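Local coordinates for processed glycerol phosphate lipoteichoic acid synthase 2 (Bacillus subtilis, PDB 2W8D), which belongs to the sulfatase family of the alkaline phosphatase clan and carries a magnesium ion in the C-terminal domain described here, at residues A117-K120 and S121-Y124. Residues are numbered along the deposited sequence; the frame is centred on the assembly and turned at random.
Sequences AILK and SKNY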
# COMPACT_ATOMS: atom_id res chain seq x y z
N ALA A 117 -5.32 -15.88 0.13
CA ALA A 117 -5.31 -17.34 0.31
C ALA A 117 -5.72 -17.75 1.74
O ALA A 117 -6.46 -18.72 1.92
CB ALA A 117 -3.97 -17.93 -0.07
N ILE A 118 -5.25 -16.99 2.73
CA ILE A 118 -5.66 -17.19 4.12
C ILE A 118 -7.19 -17.11 4.22
O ILE A 118 -7.85 -17.99 4.78
CB ILE A 118 -5.00 -16.14 5.07
CG1 ILE A 118 -3.49 -16.36 5.11
CG2 ILE A 118 -5.61 -16.23 6.50
CD1 ILE A 118 -2.69 -15.36 5.88
N LEU A 119 -7.74 -16.06 3.63
CA LEU A 119 -9.15 -15.79 3.65
C LEU A 119 -10.05 -16.82 2.94
O LEU A 119 -11.26 -16.76 3.10
CB LEU A 119 -9.40 -14.37 3.16
CG LEU A 119 -8.90 -13.36 4.19
CD1 LEU A 119 -9.11 -11.91 3.77
CD2 LEU A 119 -9.60 -13.66 5.54
N LYS A 120 -9.48 -17.77 2.18
CA LYS A 120 -10.28 -18.78 1.49
C LYS A 120 -11.04 -19.66 2.46
O LYS A 120 -12.15 -20.07 2.18
CB LYS A 120 -9.42 -19.69 0.59
CG LYS A 120 -9.39 -19.29 -0.88
CD LYS A 120 -7.98 -19.41 -1.41
CE LYS A 120 -7.67 -18.33 -2.47
NZ LYS A 120 -8.48 -18.44 -3.73
N SER A 121 -10.41 -19.95 3.59
CA SER A 121 -10.99 -20.81 4.62
C SER A 121 -12.16 -20.10 5.33
O SER A 121 -12.96 -20.75 6.03
CB SER A 121 -9.92 -21.19 5.64
OG SER A 121 -9.34 -20.02 6.18
N LYS A 122 -12.23 -18.79 5.15
CA LYS A 122 -13.40 -17.99 5.51
C LYS A 122 -14.33 -17.70 4.30
O LYS A 122 -15.24 -16.89 4.41
CB LYS A 122 -12.98 -16.68 6.22
CG LYS A 122 -12.70 -16.82 7.75
CD LYS A 122 -13.37 -15.70 8.61
CE LYS A 122 -12.68 -14.31 8.47
NZ LYS A 122 -13.36 -13.09 9.12
N ASN A 123 -14.11 -18.38 3.16
CA ASN A 123 -14.98 -18.27 1.95
C ASN A 123 -14.91 -16.96 1.14
O ASN A 123 -15.88 -16.59 0.47
CB ASN A 123 -16.45 -18.58 2.30
CG ASN A 123 -16.60 -19.93 2.94
OD1 ASN A 123 -16.15 -20.94 2.39
ND2 ASN A 123 -17.21 -19.95 4.12
N TYR A 124 -13.77 -16.28 1.20
CA TYR A 124 -13.59 -15.05 0.41
C TYR A 124 -13.27 -15.36 -1.04
O TYR A 124 -12.39 -16.17 -1.35
CB TYR A 124 -12.51 -14.11 1.03
CG TYR A 124 -12.99 -13.32 2.26
CD1 TYR A 124 -13.14 -11.93 2.22
CD2 TYR A 124 -13.27 -13.97 3.47
CE1 TYR A 124 -13.57 -11.23 3.36
CE2 TYR A 124 -13.70 -13.27 4.59
CZ TYR A 124 -13.86 -11.92 4.53
OH TYR A 124 -14.26 -11.25 5.67
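L119 and Y124 meet where the chain turns out of helix 115-118, with the backbone amide of Y124 bonded to the L119 carbonyl oxygen. The N to O distance is 3.2 Å, and the N-H points almost straight at the oxygen (164°), although it arrives from above the carbonyl plane. One residue earlier, N123 N reaches K120 O at 2.8 Å. This pair of bonds, with N123 in the left-handed conformation (phi 72°), makes a Schellman motif. Its apolar part is also present: L119 CB lies 3.8 Å from Y124 CB, and the leucine methyls lie over one face of the tyrosine ring, CD1 offset toward the rim. Both side chains take the same first torsion, CG opposite the carbonyl carbon, and run on alongside each other.

The L119 oxygen takes a second, weak bond from K122 N at 3.0 Å. I118 O is likewise gripped twice: S121 N makes a long, weak bond, whereas the S121 hydroxyl donates at 2.9 Å, nearly along the C=O axis. A chi1 of 56° sets OG between the backbone N and the carbonyl carbon, where it can reach I118 O.

Three polar ends find partners outside the turn. Y124 OH bonds to K32 O and K122 NZ to L321 O, while K120 NZ forms a salt bridge with D149 and also bonds to G147 O and Y417 OH. Both L119 and Y124 pack on Y190 of strand 189-194, which pairs with strand 125-130, entered immediately after Y124.

As the last turn tightens to 3-10 geometry, the carbonyls of I118, L119 and K120, left without i+4 amide partners, are met by other amides of the turn and one serine hydroxyl, so the helix can end and hand the chain to the central sheet with its terminal acceptors bonded.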